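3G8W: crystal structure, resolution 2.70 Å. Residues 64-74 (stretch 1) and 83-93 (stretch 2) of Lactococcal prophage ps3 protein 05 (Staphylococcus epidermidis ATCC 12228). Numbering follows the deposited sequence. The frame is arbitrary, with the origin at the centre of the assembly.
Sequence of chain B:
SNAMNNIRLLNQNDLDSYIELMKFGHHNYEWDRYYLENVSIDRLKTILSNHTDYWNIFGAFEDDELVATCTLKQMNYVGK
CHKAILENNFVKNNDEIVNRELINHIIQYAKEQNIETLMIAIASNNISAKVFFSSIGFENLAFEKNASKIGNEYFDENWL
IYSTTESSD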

# COMPACT_ATOMS: atom_id res chain seq x y z
N ASP B 64 -20.21 -4.98 -27.53
CA ASP B 64 -19.60 -3.65 -27.34
C ASP B 64 -19.55 -3.20 -25.87
O ASP B 64 -18.79 -2.29 -25.52
CB ASP B 64 -20.33 -2.60 -28.21
N GLU B 65 -20.34 -3.83 -25.01
CA GLU B 65 -20.56 -3.36 -23.65
C GLU B 65 -19.55 -3.90 -22.63
O GLU B 65 -19.31 -5.11 -22.53
CB GLU B 65 -22.00 -3.65 -23.20
CG GLU B 65 -23.00 -2.48 -23.29
CD GLU B 65 -23.32 -2.04 -24.73
OE1 GLU B 65 -24.50 -2.15 -25.16
OE2 GLU B 65 -22.40 -1.56 -25.43
N LEU B 66 -18.95 -2.99 -21.88
CA LEU B 66 -18.15 -3.39 -20.74
C LEU B 66 -19.11 -3.84 -19.63
O LEU B 66 -20.07 -3.14 -19.32
CB LEU B 66 -17.25 -2.23 -20.29
CG LEU B 66 -16.26 -2.52 -19.16
CD1 LEU B 66 -15.25 -3.62 -19.52
CD2 LEU B 66 -15.56 -1.23 -18.74
N VAL B 67 -18.87 -5.01 -19.06
CA VAL B 67 -19.88 -5.66 -18.22
C VAL B 67 -19.37 -5.85 -16.80
O VAL B 67 -20.12 -5.75 -15.83
CB VAL B 67 -20.32 -7.01 -18.82
CG1 VAL B 67 -21.15 -7.78 -17.85
CG2 VAL B 67 -21.12 -6.77 -20.08
N ALA B 68 -18.08 -6.11 -16.68
CA ALA B 68 -17.45 -6.13 -15.39
C ALA B 68 -16.08 -5.46 -15.47
O ALA B 68 -15.60 -5.17 -16.57
CB ALA B 68 -17.35 -7.57 -14.88
N THR B 69 -15.48 -5.21 -14.31
CA THR B 69 -14.19 -4.51 -14.21
C THR B 69 -13.49 -4.83 -12.90
O THR B 69 -14.14 -5.07 -11.88
CB THR B 69 -14.36 -2.98 -14.33
OG1 THR B 69 -13.55 -2.49 -15.40
CG2 THR B 69 -14.00 -2.26 -13.02
N CYS B 70 -12.16 -4.82 -12.92
CA CYS B 70 -11.41 -4.98 -11.69
C CYS B 70 -9.97 -4.53 -11.86
O CYS B 70 -9.37 -4.80 -12.89
CB CYS B 70 -11.44 -6.43 -11.26
SG CYS B 70 -10.87 -6.62 -9.61
N THR B 71 -9.41 -3.85 -10.86
CA THR B 71 -8.01 -3.41 -10.94
C THR B 71 -7.03 -4.37 -10.28
O THR B 71 -7.26 -4.84 -9.18
CB THR B 71 -7.80 -2.02 -10.32
OG1 THR B 71 -8.39 -1.04 -11.16
CG2 THR B 71 -6.32 -1.70 -10.21
N LEU B 72 -5.92 -4.63 -10.96
CA LEU B 72 -4.79 -5.29 -10.34
C LEU B 72 -3.67 -4.29 -10.14
O LEU B 72 -3.14 -3.71 -11.11
CB LEU B 72 -4.32 -6.48 -11.16
CG LEU B 72 -3.44 -7.46 -10.38
CD1 LEU B 72 -4.11 -7.86 -9.06
CD2 LEU B 72 -3.11 -8.69 -11.21
N LYS B 73 -3.32 -4.07 -8.88
CA LYS B 73 -2.24 -3.16 -8.53
C LYS B 73 -1.13 -3.98 -7.90
O LYS B 73 -1.25 -4.43 -6.77
CB LYS B 73 -2.72 -2.04 -7.60
CG LYS B 73 -1.84 -0.80 -7.55
CD LYS B 73 -0.62 -0.93 -6.59
CE LYS B 73 0.47 0.13 -6.94
NZ LYS B 73 1.81 -0.03 -6.26
N GLN B 74 -0.08 -4.21 -8.66
CA GLN B 74 1.07 -4.93 -8.16
C GLN B 74 1.97 -3.93 -7.42
O GLN B 74 2.01 -2.76 -7.77
CB GLN B 74 1.79 -5.60 -9.32
CG GLN B 74 2.83 -6.58 -8.90
CD GLN B 74 3.65 -7.08 -10.06
OE1 GLN B 74 3.39 -6.73 -11.22
NE2 GLN B 74 4.63 -7.91 -9.77
N LYS B 83 3.64 -9.52 -4.69
CA LYS B 83 2.28 -9.30 -4.14
C LYS B 83 1.48 -8.30 -4.92
O LYS B 83 2.03 -7.44 -5.61
CB LYS B 83 2.35 -8.77 -2.72
CG LYS B 83 2.77 -9.74 -1.71
CD LYS B 83 3.67 -9.06 -0.74
CE LYS B 83 2.99 -7.96 0.05
NZ LYS B 83 3.84 -7.42 1.18
N ALA B 84 0.16 -8.36 -4.78
CA ALA B 84 -0.68 -7.43 -5.51
C ALA B 84 -2.02 -7.29 -4.85
O ALA B 84 -2.46 -8.20 -4.18
CB ALA B 84 -0.84 -7.88 -6.99
N ILE B 85 -2.66 -6.15 -5.08
CA ILE B 85 -3.94 -5.85 -4.48
C ILE B 85 -4.95 -5.82 -5.59
O ILE B 85 -4.67 -5.28 -6.67
CB ILE B 85 -3.95 -4.42 -3.90
CG1 ILE B 85 -2.79 -4.20 -2.92
CG2 ILE B 85 -5.22 -4.17 -3.17
CD1 ILE B 85 -2.76 -5.15 -1.74
N LEU B 86 -6.13 -6.38 -5.32
CA LEU B 86 -7.30 -6.27 -6.19
C LEU B 86 -8.18 -5.15 -5.67
O LEU B 86 -8.49 -5.11 -4.49
CB LEU B 86 -8.07 -7.56 -6.16
CG LEU B 86 -7.52 -8.74 -6.93
CD1 LEU B 86 -8.30 -9.95 -6.59
CD2 LEU B 86 -7.70 -8.46 -8.40
N GLU B 87 -8.59 -4.23 -6.52
CA GLU B 87 -9.39 -3.09 -6.07
C GLU B 87 -10.45 -2.69 -7.11
O GLU B 87 -10.36 -3.06 -8.29
CB GLU B 87 -8.49 -1.90 -5.76
N ASN B 88 -11.43 -1.93 -6.64
CA ASN B 88 -12.51 -1.37 -7.47
C ASN B 88 -13.18 -2.40 -8.41
O ASN B 88 -13.19 -2.24 -9.63
CB ASN B 88 -12.04 -0.09 -8.20
CG ASN B 88 -11.59 1.04 -7.22
OD1 ASN B 88 -12.06 1.12 -6.09
ND2 ASN B 88 -10.70 1.90 -7.68
N ASN B 89 -13.74 -3.45 -7.82
CA ASN B 89 -14.50 -4.47 -8.56
C ASN B 89 -15.90 -3.94 -8.92
O ASN B 89 -16.81 -4.00 -8.11
CB ASN B 89 -14.56 -5.78 -7.74
CG ASN B 89 -15.10 -6.98 -8.54
OD1 ASN B 89 -15.49 -7.98 -7.94
ND2 ASN B 89 -15.12 -6.90 -9.87
N PHE B 90 -16.06 -3.40 -10.13
CA PHE B 90 -17.37 -2.92 -10.62
C PHE B 90 -18.02 -3.92 -11.57
O PHE B 90 -17.43 -4.31 -12.57
CB PHE B 90 -17.31 -1.54 -11.29
CG PHE B 90 -16.66 -0.49 -10.45
CD1 PHE B 90 -17.22 -0.09 -9.25
CD2 PHE B 90 -15.49 0.12 -10.87
CE1 PHE B 90 -16.62 0.89 -8.46
CE2 PHE B 90 -14.88 1.10 -10.09
CZ PHE B 90 -15.46 1.49 -8.88
N VAL B 91 -19.25 -4.30 -11.24
CA VAL B 91 -20.00 -5.25 -12.05
C VAL B 91 -21.34 -4.66 -12.39
O VAL B 91 -21.93 -3.98 -11.57
CB VAL B 91 -20.19 -6.59 -11.32
CG1 VAL B 91 -20.37 -7.73 -12.32
CG2 VAL B 91 -19.01 -6.87 -10.36
N LYS B 92 -21.81 -4.91 -13.62
CA LYS B 92 -23.10 -4.42 -14.10
C LYS B 92 -24.19 -5.43 -13.79
O LYS B 92 -24.03 -6.62 -14.07
CB LYS B 92 -23.05 -4.17 -15.61
CG LYS B 92 -24.29 -3.51 -16.21
CD LYS B 92 -24.31 -3.74 -17.71
CE LYS B 92 -25.44 -3.00 -18.41
NZ LYS B 92 -25.24 -2.95 -19.89
N ASN B 93 -25.29 -4.94 -13.22
CA ASN B 93 -26.42 -5.76 -12.78
C ASN B 93 -26.09 -6.70 -11.63
O ASN B 93 -26.98 -7.31 -11.04
CB ASN B 93 -27.02 -6.53 -13.95
CG ASN B 93 -27.60 -5.63 -15.00
OD1 ASN B 93 -28.67 -5.05 -14.82
ND2 ASN B 93 -26.90 -5.49 -16.12

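Antiparallel strands are joined first by their backbones, and this pair illustrates how a regular ladder can absorb an irregularity and still close. The most regular rungs lie where Lys 73 faces Ile 85: Ile 85 N donates to Lys 73 O at 2.8 Å and Lys 73 N to Ile 85 O at 2.9 Å, both nearly linear. Thr 71 and Glu 87 repeat the pattern, with Thr 71 N to Glu 87 O at 2.9 Å and Glu 87 N to Thr 71 O at 3.0 Å.

Beyond this rung the register shifts. Thr 71 pairs with Glu 87, yet Cys 70 lies nearest Asn 89, so Asn 88 is an extra residue on its strand; its positive phi and psi (48°, 59°) depart from the extended conformation. Near the irregularity, the bonds from Thr 69 N to Phe 90 O (2.8 Å) and from Phe 90 N to Thr 69 O (3.1 Å) are bent and weak. A side chain adds to them: Asn 89, with chi1 in t, brings its amide back so that ND2 donates to Thr 69 O at 2.9 Å. Farther along, Lys 92 N donates to Val 67 O at 2.9 Å.

Packing follows the alternation of the strands. Ala 68, Leu 72, Gln 74, Ala 84, Leu 86 and Val 91 share one face. There Leu 72 CD1 lies 3.7 Å from Leu 86 CD2 and 3.9 Å from Ala 84 CB, branched leucines reaching across while the short alanine leaves room. Cys 70 SG also meets Leu 86 CD2, at 3.9 Å, and Ala 68 CB packs 4.0 Å from Val 91 CG1. On the other face, Thr 69 CG2 approaches Phe 90 CD2 at 3.5 Å; the partly exposed Lys 73 and Ile 85 lead their ends away, the lysine's NZ donating to Gln 74 O at 3.1 Å. Together the stretches bury 803 Å².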